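PDB 7A03: M32 carboxypeptidase from Chitinophagaceae bacterium, which probably removes amino acids one at a time from the C-terminal end of peptides, as a metal-dependent carboxypeptidase of the M32 family. Local coordinates for residues D174-E179 with Y422-F427; S300-N305 with Q453-W458; S426-Q431 with E474-I479; F433-K438 with F486-D491. All blocks are in the same frame, centred on the assembly; numbering follows the deposited sequence.

Four contacts tie the mainly helical M32 carboxypeptidase chain together, and helix 420-439 supplies one segment to three of them. From the N terminus, contact 1 opens first, on helix 170-192, and closes a long loop when 422-427 is reached. Contact 2 opens inside that loop at 300-305 and closes beyond it at 453-458, so the two cross. Contacts 3 and 4 open further along helix 420-439 and close in order on helices 472-480 and 486-497. They cross each other, and each crosses contact 2. Contacts 1 and 3 share S426 and F427. F427 also packs on F486 and F489 of contact 4, while L302 of contact 2 reaches A429 and F433.

Contact 1: residues D174-E179 with Y422-F427; sequences DTIFTE and YSLGSF
The segments D174-E179 and Y422-F427, of helices 170-192 and 420-439, cross at 71° with axes 12.1 Å apart at their closest and I176 nearest L424 by CA. This is a buried helix-helix packing of the mainly helical M32 carboxypeptidase fold. The axes are well separated, and side chains alone bridge the space. No hydrogen bond joins the two segments.

I176 uses both of its branches. CG2 stands anti to the backbone N and goes to the F427 ring, where it lies 3.7 Å from CE2 and a little farther from CD2. It meets the ring obliquely, and the two side chains run past each other in opposite directions. The other branch ends in CD1, which reaches L424 CD2 at 4.2 Å. One isoleucine thus touches two side chains of the facing helix.

F177 leans in beside it. Its CG sits anti to the carbonyl carbon (chi1 -74°), and the rim of the ring comes up to S423. S423 OG lies near the ring plane, at the edge, and is already bonded to H359 ND1. Y366 stacks on F177, and F486 and F489 meet F427 edge-to-face. Helix 358-374, which carries H359 and Y366, therefore borders the contact. On the rim of its ring, F177 CE1 lies 4.0 Å from S423 OG.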
loop_
_atom_site.group_PDB
_atom_site.type_symbol
_atom_site.label_atom_id
_atom_site.label_comp_id
_atom_site.label_asym_id
_atom_site.label_seq_id
_atom_site.Cartn_x
_atom_site.Cartn_y
_atom_site.Cartn_z
ATOM N N ASP A 174 -16.959 -0.014 8.540
ATOM C CA ASP A 174 -18.002 0.984 8.727
ATOM C C ASP A 174 -17.712 1.823 9.954
ATOM O O ASP A 174 -17.858 3.052 9.926
ATOM C CB ASP A 174 -19.360 0.311 8.895
ATOM C CG ASP A 174 -20.009 -0.065 7.576
ATOM O OD1 ASP A 174 -19.452 0.235 6.495
ATOM O OD2 ASP A 174 -21.112 -0.660 7.644
ATOM N N THR A 175 -17.294 1.177 11.045
ATOM C CA THR A 175 -16.946 1.938 12.242
ATOM C C THR A 175 -15.792 2.903 11.965
ATOM O O THR A 175 -15.859 4.100 12.304
ATOM C CB THR A 175 -16.605 0.959 13.363
ATOM O OG1 THR A 175 -17.787 0.226 13.703
ATOM C CG2 THR A 175 -16.056 1.685 14.603
ATOM N N ILE A 176 -14.725 2.403 11.333
ATOM C CA ILE A 176 -13.570 3.259 11.060
ATOM C C ILE A 176 -13.946 4.426 10.150
ATOM O O ILE A 176 -13.544 5.571 10.391
ATOM C CB ILE A 176 -12.402 2.429 10.492
ATOM C CG1 ILE A 176 -11.797 1.592 11.610
ATOM C CG2 ILE A 176 -11.342 3.341 9.898
ATOM C CD1 ILE A 176 -10.891 0.487 11.133
ATOM N N PHE A 177 -14.700 4.165 9.085
ATOM C CA PHE A 177 -14.972 5.239 8.139
ATOM C C PHE A 177 -16.018 6.217 8.653
ATOM O O PHE A 177 -15.994 7.391 8.269
ATOM C CB PHE A 177 -15.309 4.697 6.747
ATOM C CG PHE A 177 -14.110 4.167 6.001
ATOM C CD1 PHE A 177 -13.065 5.017 5.633
ATOM C CD2 PHE A 177 -14.018 2.826 5.676
ATOM C CE1 PHE A 177 -11.951 4.523 4.946
ATOM C CE2 PHE A 177 -12.902 2.330 4.997
ATOM C CZ PHE A 177 -11.871 3.191 4.630
ATOM N N THR A 178 -16.919 5.768 9.532
ATOM C CA THR A 178 -17.777 6.713 10.228
ATOM C C THR A 178 -16.943 7.647 11.088
ATOM O O THR A 178 -17.218 8.852 11.155
ATOM C CB THR A 178 -18.802 5.949 11.069
ATOM O OG1 THR A 178 -19.669 5.207 10.200
ATOM C CG2 THR A 178 -19.642 6.910 11.922
ATOM N N GLU A 179 -15.897 7.114 11.732
ATOM C CA GLU A 179 -14.992 7.988 12.473
ATOM C C GLU A 179 -14.241 8.940 11.545
ATOM O O GLU A 179 -14.079 10.123 11.860
ATOM C CB GLU A 179 -14.037 7.151 13.327
ATOM C CG GLU A 179 -14.689 6.594 14.581
ATOM C CD GLU A 179 -14.051 5.310 15.092
ATOM O OE1 GLU A 179 -13.147 4.767 14.422
ATOM O OE2 GLU A 179 -14.448 4.848 16.184
ATOM N N TYR A 422 -5.234 1.010 1.947
ATOM C CA TYR A 422 -4.451 2.245 2.001
ATOM C C TYR A 422 -4.725 2.996 3.300
ATOM O O TYR A 422 -3.788 3.373 4.030
ATOM C CB TYR A 422 -4.749 3.153 0.804
ATOM C CG TYR A 422 -4.361 2.623 -0.555
ATOM C CD1 TYR A 422 -3.048 2.695 -1.011
ATOM C CD2 TYR A 422 -5.323 2.089 -1.399
ATOM C CE1 TYR A 422 -2.708 2.235 -2.260
ATOM C CE2 TYR A 422 -4.991 1.615 -2.650
ATOM C CZ TYR A 422 -3.681 1.691 -3.075
ATOM O OH TYR A 422 -3.356 1.225 -4.338
ATOM N N SER A 423 -6.009 3.175 3.631
ATOM C CA SER A 423 -6.340 3.874 4.865
ATOM C C SER A 423 -5.920 3.069 6.069
ATOM O O SER A 423 -5.393 3.638 7.032
ATOM C CB SER A 423 -7.827 4.211 4.961
ATOM O OG SER A 423 -8.139 5.248 4.052
ATOM N N LEU A 424 -6.097 1.744 6.021
ATOM C CA LEU A 424 -5.666 0.945 7.156
ATOM C C LEU A 424 -4.181 1.165 7.401
ATOM O O LEU A 424 -3.750 1.351 8.548
ATOM C CB LEU A 424 -5.971 -0.535 6.907
ATOM C CG LEU A 424 -7.445 -0.961 6.871
ATOM C CD1 LEU A 424 -7.581 -2.455 6.549
ATOM C CD2 LEU A 424 -8.109 -0.641 8.192
ATOM N N GLY A 425 -3.401 1.232 6.316
ATOM C CA GLY A 425 -1.978 1.447 6.473
ATOM C C GLY A 425 -1.713 2.728 7.230
ATOM O O GLY A 425 -0.981 2.740 8.228
ATOM N N SER A 426 -2.380 3.811 6.810
ATOM C CA SER A 426 -2.149 5.100 7.460
ATOM C C SER A 426 -2.512 5.039 8.934
ATOM O O SER A 426 -1.798 5.595 9.793
ATOM C CB SER A 426 -2.977 6.170 6.751
ATOM O OG SER A 426 -2.563 6.339 5.404
ATOM N N PHE A 427 -3.613 4.348 9.254
ATOM C CA PHE A 427 -4.071 4.373 10.633
ATOM C C PHE A 427 -3.176 3.498 11.493
ATOM O O PHE A 427 -2.809 3.887 12.616
ATOM C CB PHE A 427 -5.556 4.002 10.719
ATOM C CG PHE A 427 -6.442 4.851 9.836
ATOM C CD1 PHE A 427 -6.056 6.129 9.450
ATOM C CD2 PHE A 427 -7.656 4.360 9.373
ATOM C CE1 PHE A 427 -6.863 6.907 8.616
ATOM C CE2 PHE A 427 -8.469 5.139 8.541
ATOM C CZ PHE A 427 -8.070 6.408 8.164
#

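Contact 2: residues S300-N305 with Q453-W458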
loop_
_atom_site.group_PDB
_atom_site.type_symbol
_atom_site.label_atom_id
_atom_site.label_comp_id
_atom_site.label_asym_id
_atom_site.label_seq_id
_atom_site.Cartn_x
_atom_site.Cartn_y
_atom_site.Cartn_z
ATOM N N SER A 300 5.331 2.201 4.988
ATOM C CA SER A 300 5.565 3.337 4.090
ATOM C C SER A 300 5.059 4.656 4.675
ATOM O O SER A 300 5.750 5.690 4.607
ATOM C CB SER A 300 4.982 3.087 2.695
ATOM O OG SER A 300 3.570 3.020 2.719
ATOM N N ARG A 301 3.854 4.644 5.255
ATOM C CA ARG A 301 3.281 5.878 5.774
ATOM C C ARG A 301 3.953 6.333 7.064
ATOM O O ARG A 301 4.051 7.545 7.299
ATOM C CB ARG A 301 1.780 5.717 6.015
ATOM C CG ARG A 301 0.958 5.582 4.732
ATOM C CD ARG A 301 1.128 6.757 3.771
ATOM N NE ARG A 301 0.080 6.721 2.750
ATOM C CZ ARG A 301 0.026 7.496 1.672
ATOM N NH1 ARG A 301 -1.015 7.394 0.863
ATOM N NH2 ARG A 301 0.972 8.396 1.413
ATOM N N LEU A 302 4.392 5.391 7.914
ATOM C CA LEU A 302 5.048 5.787 9.153
ATOM C C LEU A 302 6.306 6.567 8.843
ATOM O O LEU A 302 6.562 7.620 9.455
ATOM C CB LEU A 302 5.384 4.557 9.996
ATOM C CG LEU A 302 6.073 4.786 11.350
ATOM C CD1 LEU A 302 5.649 3.702 12.333
ATOM C CD2 LEU A 302 7.590 4.784 11.210
ATOM N N TRP A 303 7.099 6.081 7.876
ATOM C CA TRP A 303 8.304 6.840 7.557
ATOM C C TRP A 303 8.000 8.102 6.753
ATOM O O TRP A 303 8.576 9.167 7.022
ATOM C CB TRP A 303 9.299 5.957 6.818
ATOM C CG TRP A 303 9.986 4.949 7.683
ATOM C CD1 TRP A 303 9.632 3.646 7.867
ATOM C CD2 TRP A 303 11.171 5.156 8.464
ATOM N NE1 TRP A 303 10.535 3.016 8.692
ATOM C CE2 TRP A 303 11.474 3.933 9.094
ATOM C CE3 TRP A 303 12.003 6.261 8.696
ATOM C CZ2 TRP A 303 12.586 3.771 9.920
ATOM C CZ3 TRP A 303 13.111 6.095 9.526
ATOM C CH2 TRP A 303 13.381 4.868 10.136
ATOM N N GLU A 304 7.079 8.023 5.792
ATOM C CA GLU A 304 6.829 9.172 4.930
ATOM C C GLU A 304 6.243 10.340 5.712
ATOM O O GLU A 304 6.620 11.500 5.493
ATOM C CB GLU A 304 5.880 8.776 3.796
ATOM C CG GLU A 304 5.596 9.937 2.853
ATOM C CD GLU A 304 4.334 9.764 2.038
ATOM O OE1 GLU A 304 3.703 8.694 2.139
ATOM O OE2 GLU A 304 3.968 10.715 1.305
ATOM N N ASN A 305 5.308 10.049 6.612
ATOM C CA ASN A 305 4.432 11.058 7.187
ATOM C C ASN A 305 4.661 11.254 8.678
ATOM O O ASN A 305 5.062 12.343 9.089
ATOM C CB ASN A 305 2.979 10.678 6.893
ATOM C CG ASN A 305 2.614 10.893 5.434
ATOM O OD1 ASN A 305 3.360 11.534 4.681
ATOM N ND2 ASN A 305 1.469 10.352 5.017
ATOM N N GLN A 453 18.114 5.194 13.907
ATOM C CA GLN A 453 18.367 3.822 14.329
ATOM C C GLN A 453 17.462 3.344 15.459
ATOM O O GLN A 453 17.006 2.193 15.385
ATOM C CB GLN A 453 19.857 3.629 14.635
ATOM C CG GLN A 453 20.262 2.171 14.897
ATOM C CD GLN A 453 19.994 1.754 16.333
ATOM O OE1 GLN A 453 19.915 2.595 17.236
ATOM N NE2 GLN A 453 19.827 0.455 16.550
ATOM N N PRO A 454 17.163 4.126 16.505
ATOM C CA PRO A 454 16.237 3.607 17.528
ATOM C C PRO A 454 14.863 3.256 16.985
ATOM O O PRO A 454 14.268 2.257 17.415
ATOM C CB PRO A 454 16.205 4.723 18.581
ATOM C CG PRO A 454 17.544 5.377 18.432
ATOM C CD PRO A 454 17.803 5.379 16.945
ATOM N N LEU A 455 14.364 4.026 16.014
ATOM C CA LEU A 455 13.077 3.698 15.410
ATOM C C LEU A 455 13.168 2.417 14.584
ATOM O O LEU A 455 12.288 1.545 14.679
ATOM C CB LEU A 455 12.588 4.866 14.559
ATOM C CG LEU A 455 11.345 4.542 13.729
ATOM C CD1 LEU A 455 10.154 4.237 14.611
ATOM C CD2 LEU A 455 11.050 5.691 12.823
ATOM N N LEU A 456 14.230 2.285 13.768
ATOM C CA LEU A 456 14.381 1.076 12.960
ATOM C C LEU A 456 14.517 -0.147 13.857
ATOM O O LEU A 456 13.918 -1.189 13.586
ATOM C CB LEU A 456 15.576 1.191 12.007
ATOM C CG LEU A 456 15.769 -0.069 11.152
ATOM C CD1 LEU A 456 14.532 -0.358 10.331
ATOM C CD2 LEU A 456 16.987 0.108 10.261
ATOM N N GLU A 457 15.294 -0.034 14.934
ATOM C CA GLU A 457 15.406 -1.123 15.895
ATOM C C GLU A 457 14.044 -1.509 16.466
ATOM O O GLU A 457 13.723 -2.702 16.576
ATOM C CB GLU A 457 16.369 -0.722 17.011
ATOM C CG GLU A 457 16.560 -1.799 18.060
ATOM C CD GLU A 457 17.455 -1.364 19.191
ATOM O OE1 GLU A 457 17.369 -0.190 19.611
ATOM O OE2 GLU A 457 18.261 -2.197 19.647
ATOM N N TRP A 458 13.229 -0.521 16.857
ATOM C CA TRP A 458 11.900 -0.853 17.371
ATOM C C TRP A 458 11.073 -1.611 16.332
ATOM O O TRP A 458 10.419 -2.620 16.646
ATOM C CB TRP A 458 11.198 0.426 17.840
ATOM C CG TRP A 458 9.889 0.181 18.502
ATOM C CD1 TRP A 458 9.668 -0.083 19.828
ATOM C CD2 TRP A 458 8.601 0.198 17.875
ATOM N NE1 TRP A 458 8.320 -0.236 20.057
ATOM C CE2 TRP A 458 7.646 -0.074 18.874
ATOM C CE3 TRP A 458 8.162 0.404 16.558
ATOM C CZ2 TRP A 458 6.287 -0.132 18.605
ATOM C CZ3 TRP A 458 6.805 0.350 16.292
ATOM C CH2 TRP A 458 5.883 0.075 17.315
#
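L302 is the first residue of S300-N305 to touch Q453-W458. Its CG is anti to the backbone N (chi1 -180°), which carries CD2 out to L455 CD2 at 3.9 Å. The two leucines slide past each other in opposite directions. W303 follows and makes the broader contact. L455 CD2 lies over the face of its six-membered ring, 3.8 Å from the centroid and 16° off the normal, a CH-pi contact. L302 CD2 sits on that same face, toward the rim. L456 adds a looser touch, CB to W303 CZ2 at 4.5 Å. With an alanine here instead of W303, L455 CD2 would probably lose the aromatic face it rests on and a gap would open between the helices. E304 turns to its own helix, where OE1 receives R301 NH2 at 2.8 Å in a salt bridge. OE1 also bonds H267 ND1, and H267 belongs to a likely HExxH motif, the zinc-binding signature of such peptidases.

The segments run nearly antiparallel, at 169°, with axes 12.9 Å apart. L455 also packs on L443 of helix 443-448, and L302 rests on A429 of helix 420-439. Through W303, helix 293-307 touches both helix 258-277, at I266 and L273, and helix 453-462.

Contact 3: residues S426-Q431 with E474-I479; sequences SFYAAQ and ELCQKI
The Y428 ring meets C476 by its rim. C476 SG stands at the edge, 5.2 Å from the ring centroid and 88° off the normal, a cysteine sulfur-aromatic contact. CB of C476 approaches obliquely, 3.9 Å from Y428 CE1. The other flat group is the Q431 amide, whose NE2 comes within 3.3 Å of C476 SG. This is buried helix-helix packing in the mainly helical M32 fold, between helices 420-439 and 472-480. The nearest CA atoms are those of Y428 and C476, 7.8 Å apart.

C476 alone carries the contact for its segment. Its SG is anti to the backbone N (chi1 -175°), which sends the sulfur out between Y428 and Q431, one turn apart on the facing helix. The Q431 chain is extended beyond CG, and so its amide reaches across to the sulfur.

The amide is held from outside the two segments. Q431 OE1 accepts from Q485 N, and NE2 is bonded to P483 O and T480 OG1. Both ends of the amide are thereby engaged, which should fix its rotation beside the sulfur. Y428 also packs on S298 of helix 293-307. The sulfur touches the amide carbon as well, with C476 SG 3.7 Å from Q431 CD.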
loop_
_atom_site.group_PDB
_atom_site.type_symbol
_atom_site.label_atom_id
_atom_site.label_comp_id
_atom_site.label_asym_id
_atom_site.label_seq_id
_atom_site.Cartn_x
_atom_site.Cartn_y
_atom_site.Cartn_z
ATOM N N SER A 426 -2.380 3.811 6.810
ATOM C CA SER A 426 -2.149 5.100 7.460
ATOM C C SER A 426 -2.512 5.039 8.934
ATOM O O SER A 426 -1.798 5.595 9.793
ATOM C CB SER A 426 -2.977 6.170 6.751
ATOM O OG SER A 426 -2.563 6.339 5.404
ATOM N N PHE A 427 -3.613 4.348 9.254
ATOM C CA PHE A 427 -4.071 4.373 10.633
ATOM C C PHE A 427 -3.176 3.498 11.493
ATOM O O PHE A 427 -2.809 3.887 12.616
ATOM C CB PHE A 427 -5.556 4.002 10.719
ATOM C CG PHE A 427 -6.442 4.851 9.836
ATOM C CD1 PHE A 427 -6.056 6.129 9.450
ATOM C CD2 PHE A 427 -7.656 4.360 9.373
ATOM C CE1 PHE A 427 -6.863 6.907 8.616
ATOM C CE2 PHE A 427 -8.469 5.139 8.541
ATOM C CZ PHE A 427 -8.070 6.408 8.164
ATOM N N TYR A 428 -2.704 2.372 10.928
ATOM C CA TYR A 428 -1.731 1.573 11.664
ATOM C C TYR A 428 -0.453 2.367 11.862
ATOM O O TYR A 428 0.155 2.322 12.945
ATOM C CB TYR A 428 -1.403 0.271 10.929
ATOM C CG TYR A 428 -2.417 -0.851 11.025
ATOM C CD1 TYR A 428 -2.795 -1.372 12.246
ATOM C CD2 TYR A 428 -2.959 -1.406 9.875
ATOM C CE1 TYR A 428 -3.707 -2.423 12.319
ATOM C CE2 TYR A 428 -3.869 -2.440 9.937
ATOM C CZ TYR A 428 -4.233 -2.943 11.155
ATOM O OH TYR A 428 -5.146 -3.974 11.226
ATOM N N ALA A 429 -0.066 3.159 10.850
ATOM C CA ALA A 429 1.179 3.899 10.985
ATOM C C ALA A 429 1.110 4.823 12.187
ATOM O O ALA A 429 2.036 4.850 13.020
ATOM C CB ALA A 429 1.482 4.662 9.693
ATOM N N ALA A 430 -0.036 5.499 12.355
ATOM C CA ALA A 430 -0.143 6.446 13.453
ATOM C C ALA A 430 -0.146 5.712 14.780
ATOM O O ALA A 430 0.566 6.106 15.725
ATOM C CB ALA A 430 -1.416 7.280 13.287
ATOM N N GLN A 431 -0.853 4.581 14.827
ATOM C CA GLN A 431 -0.925 3.853 16.081
ATOM C C GLN A 431 0.441 3.291 16.423
ATOM O O GLN A 431 0.866 3.337 17.589
ATOM C CB GLN A 431 -1.984 2.754 15.978
ATOM C CG GLN A 431 -2.222 1.964 17.253
ATOM C CD GLN A 431 -3.626 1.387 17.314
ATOM O OE1 GLN A 431 -4.511 1.801 16.551
ATOM N NE2 GLN A 431 -3.849 0.437 18.223
ATOM N N GLU A 474 -3.725 -9.224 15.523
ATOM C CA GLU A 474 -2.886 -9.770 16.583
ATOM C C GLU A 474 -1.611 -8.966 16.728
ATOM O O GLU A 474 -1.146 -8.725 17.846
ATOM C CB GLU A 474 -2.552 -11.233 16.287
ATOM C CG GLU A 474 -3.773 -12.139 16.257
ATOM C CD GLU A 474 -3.446 -13.529 15.749
ATOM O OE1 GLU A 474 -2.365 -13.705 15.145
ATOM O OE2 GLU A 474 -4.262 -14.454 15.960
ATOM N N LEU A 475 -1.029 -8.537 15.600
ATOM C CA LEU A 475 0.191 -7.747 15.653
ATOM C C LEU A 475 -0.056 -6.427 16.371
ATOM O O LEU A 475 0.704 -6.030 17.258
ATOM C CB LEU A 475 0.696 -7.508 14.230
ATOM C CG LEU A 475 2.129 -7.024 14.095
ATOM C CD1 LEU A 475 3.098 -7.949 14.807
ATOM C CD2 LEU A 475 2.485 -6.889 12.613
ATOM N N CYS A 476 -1.115 -5.729 15.973
ATOM C CA CYS A 476 -1.412 -4.437 16.565
ATOM C C CYS A 476 -1.721 -4.572 18.061
ATOM O O CYS A 476 -1.245 -3.774 18.869
ATOM C CB CYS A 476 -2.555 -3.797 15.777
ATOM S SG CYS A 476 -2.956 -2.105 16.293
ATOM N N GLN A 477 -2.468 -5.611 18.450
ATOM C CA GLN A 477 -2.770 -5.847 19.860
ATOM C C GLN A 477 -1.511 -6.178 20.663
ATOM O O GLN A 477 -1.316 -5.659 21.770
ATOM C CB GLN A 477 -3.792 -6.981 19.977
ATOM C CG GLN A 477 -4.117 -7.420 21.402
ATOM C CD GLN A 477 -4.885 -6.368 22.171
ATOM O OE1 GLN A 477 -5.815 -5.751 21.647
ATOM N NE2 GLN A 477 -4.503 -6.163 23.422
ATOM N N LYS A 478 -0.640 -7.030 20.113
ATOM C CA LYS A 478 0.595 -7.389 20.803
ATOM C C LYS A 478 1.495 -6.175 21.021
ATOM O O LYS A 478 2.055 -6.001 22.113
ATOM C CB LYS A 478 1.324 -8.479 20.013
ATOM C CG LYS A 478 2.722 -8.790 20.533
ATOM C CD LYS A 478 3.470 -9.734 19.603
ATOM C CE LYS A 478 4.749 -10.222 20.258
ATOM N NZ LYS A 478 5.638 -10.895 19.277
ATOM N N ILE A 479 1.639 -5.322 20.001
ATOM C CA ILE A 479 2.559 -4.191 20.096
ATOM C C ILE A 479 1.971 -3.041 20.910
ATOM O O ILE A 479 2.673 -2.416 21.716
ATOM C CB ILE A 479 2.969 -3.722 18.690
ATOM C CG1 ILE A 479 3.775 -4.794 17.957
ATOM C CG2 ILE A 479 3.757 -2.433 18.769
ATOM C CD1 ILE A 479 3.835 -4.524 16.473
#

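Contact 4: residues F433-K438 with F486-D491; sequences FTTAQK and FSYFLD
T434 packs against the rim of the Y488 ring. Its CB lies 3.9 Å from Y488 CD2, near the ring plane, and its CG2 is equally close to that atom. CG2 meets the edge in plane. T435 comes next, with OG1 4.3 Å from Y488 CE2 in an oblique approach.

Two waters complete this first shell. One joins T434 OG1, at 2.7 Å, to Y488 O, to which it donates a hydrogen bond. The other donates to T435 OG1 at 2.8 Å and also bonds Y488 OH. The backbone and the phenol end of Y488 are thus both linked to the facing helix through solvent, with no direct hydrogen bond between the segments.

Further out, each threonine hydroxyl is tied to its own helix: T434 OG1 to A430 O, T435 OG1 to Q431 O. T434 OG1 stands beside the backbone N (chi1 -65°), which leaves CG2 anti to that N and set against the ring. Y488 OH has a weak bond to N482 OD1.

The contact joins helix 420-439 to helix 486-497 in a partly buried place. F433 packs on helices 443-448 and 293-307, while the side chains of F486 and L490 pack against helix 170-192.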
loop_
_atom_site.group_PDB
_atom_site.type_symbol
_atom_site.label_atom_id
_atom_site.label_comp_id
_atom_site.label_asym_id
_atom_site.label_seq_id
_atom_site.Cartn_x
_atom_site.Cartn_y
_atom_site.Cartn_z
ATOM N N PHE A 433 3.385 4.547 15.447
ATOM C CA PHE A 433 4.410 5.539 15.750
ATOM C C PHE A 433 4.179 6.148 17.122
ATOM O O PHE A 433 5.119 6.307 17.913
ATOM C CB PHE A 433 4.499 6.618 14.676
ATOM C CG PHE A 433 5.655 7.550 14.877
ATOM C CD1 PHE A 433 6.964 7.107 14.685
ATOM C CD2 PHE A 433 5.448 8.857 15.313
ATOM C CE1 PHE A 433 8.036 7.957 14.918
ATOM C CE2 PHE A 433 6.520 9.704 15.515
ATOM C CZ PHE A 433 7.817 9.253 15.307
ATOM N N THR A 434 2.926 6.460 17.436
ATOM C CA THR A 434 2.618 6.943 18.771
ATOM C C THR A 434 3.060 5.932 19.818
ATOM O O THR A 434 3.670 6.303 20.832
ATOM C CB THR A 434 1.129 7.259 18.855
ATOM O OG1 THR A 434 0.849 8.344 17.963
ATOM C CG2 THR A 434 0.719 7.670 20.268
ATOM N N THR A 435 2.858 4.641 19.541
ATOM C CA THR A 435 3.281 3.643 20.513
ATOM C C THR A 435 4.797 3.633 20.628
ATOM O O THR A 435 5.340 3.572 21.743
ATOM C CB THR A 435 2.729 2.271 20.133
ATOM O OG1 THR A 435 1.293 2.324 20.161
ATOM C CG2 THR A 435 3.200 1.209 21.123
ATOM N N ALA A 436 5.497 3.744 19.491
ATOM C CA ALA A 436 6.953 3.802 19.560
ATOM C C ALA A 436 7.402 4.997 20.385
ATOM O O ALA A 436 8.336 4.881 21.185
ATOM C CB ALA A 436 7.571 3.821 18.160
ATOM N N GLN A 437 6.695 6.130 20.264
ATOM C CA GLN A 437 7.096 7.311 21.027
ATOM C C GLN A 437 6.947 7.075 22.521
ATOM O O GLN A 437 7.686 7.673 23.315
ATOM C CB GLN A 437 6.283 8.528 20.592
ATOM C CG GLN A 437 6.599 9.041 19.204
ATOM C CD GLN A 437 5.649 10.162 18.818
ATOM O OE1 GLN A 437 4.460 9.930 18.642
ATOM N NE2 GLN A 437 6.166 11.382 18.712
ATOM N N LYS A 438 6.014 6.199 22.910
ATOM C CA LYS A 438 5.836 5.805 24.302
ATOM C C LYS A 438 6.893 4.793 24.725
ATOM O O LYS A 438 7.402 4.857 25.850
ATOM C CB LYS A 438 4.441 5.192 24.458
ATOM C CG LYS A 438 3.945 4.990 25.882
ATOM C CD LYS A 438 3.040 3.764 25.957
ATOM C CE LYS A 438 2.279 3.700 27.275
ATOM N NZ LYS A 438 3.150 3.953 28.458
ATOM N N PHE A 486 -8.793 4.353 15.150
ATOM C CA PHE A 486 -8.622 5.585 14.397
ATOM C C PHE A 486 -8.202 6.755 15.281
ATOM O O PHE A 486 -7.595 7.711 14.783
ATOM C CB PHE A 486 -9.925 5.917 13.656
ATOM C CG PHE A 486 -9.906 7.245 12.971
ATOM C CD1 PHE A 486 -9.244 7.400 11.759
ATOM C CD2 PHE A 486 -10.513 8.351 13.548
ATOM C CE1 PHE A 486 -9.196 8.621 11.126
ATOM C CE2 PHE A 486 -10.463 9.579 12.911
ATOM C CZ PHE A 486 -9.814 9.714 11.698
ATOM N N SER A 487 -8.522 6.709 16.579
ATOM C CA SER A 487 -8.182 7.810 17.478
ATOM C C SER A 487 -6.700 8.184 17.412
ATOM O O SER A 487 -6.333 9.361 17.550
ATOM C CB SER A 487 -8.584 7.451 18.906
ATOM O OG SER A 487 -7.925 6.275 19.341
ATOM N N TYR A 488 -5.824 7.197 17.219
ATOM C CA TYR A 488 -4.401 7.505 17.136
ATOM C C TYR A 488 -4.103 8.425 15.957
ATOM O O TYR A 488 -3.374 9.429 16.095
ATOM C CB TYR A 488 -3.604 6.210 17.006
ATOM C CG TYR A 488 -3.478 5.373 18.262
ATOM C CD1 TYR A 488 -4.401 4.387 18.556
ATOM C CD2 TYR A 488 -2.406 5.549 19.128
ATOM C CE1 TYR A 488 -4.266 3.603 19.689
ATOM C CE2 TYR A 488 -2.258 4.771 20.265
ATOM C CZ TYR A 488 -3.192 3.800 20.536
ATOM O OH TYR A 488 -3.046 3.020 21.657
ATOM N N PHE A 489 -4.639 8.079 14.775
ATOM C CA PHE A 489 -4.468 8.944 13.617
ATOM C C PHE A 489 -5.076 10.315 13.881
ATOM O O PHE A 489 -4.490 11.339 13.513
ATOM C CB PHE A 489 -5.101 8.327 12.374
ATOM C CG PHE A 489 -4.870 9.128 11.135
ATOM C CD1 PHE A 489 -3.710 8.957 10.384
ATOM C CD2 PHE A 489 -5.794 10.062 10.722
ATOM C CE1 PHE A 489 -3.489 9.716 9.240
ATOM C CE2 PHE A 489 -5.574 10.827 9.577
ATOM C CZ PHE A 489 -4.421 10.645 8.834
ATOM N N LEU A 490 -6.247 10.354 14.533
ATOM C CA LEU A 490 -6.880 11.642 14.777
ATOM C C LEU A 490 -5.993 12.522 15.647
ATOM O O LEU A 490 -5.800 13.704 15.350
ATOM C CB LEU A 490 -8.266 11.476 15.398
ATOM C CG LEU A 490 -9.011 12.794 15.674
ATOM C CD1 LEU A 490 -9.152 13.603 14.400
ATOM C CD2 LEU A 490 -10.373 12.573 16.325
ATOM N N ASP A 491 -5.448 11.961 16.731
ATOM C CA ASP A 491 -4.639 12.775 17.639
ATOM C C ASP A 491 -3.378 13.265 16.942
ATOM O O ASP A 491 -2.965 14.419 17.127
ATOM C CB ASP A 491 -4.261 12.001 18.905
ATOM C CG ASP A 491 -5.458 11.653 19.770
ATOM O OD1 ASP A 491 -6.570 12.150 19.487
ATOM O OD2 ASP A 491 -5.262 10.884 20.738
HETATM O O HOH W 1 -1.603 9.387 18.254
HETATM O O HOH W 2 -0.082 2.691 22.534
#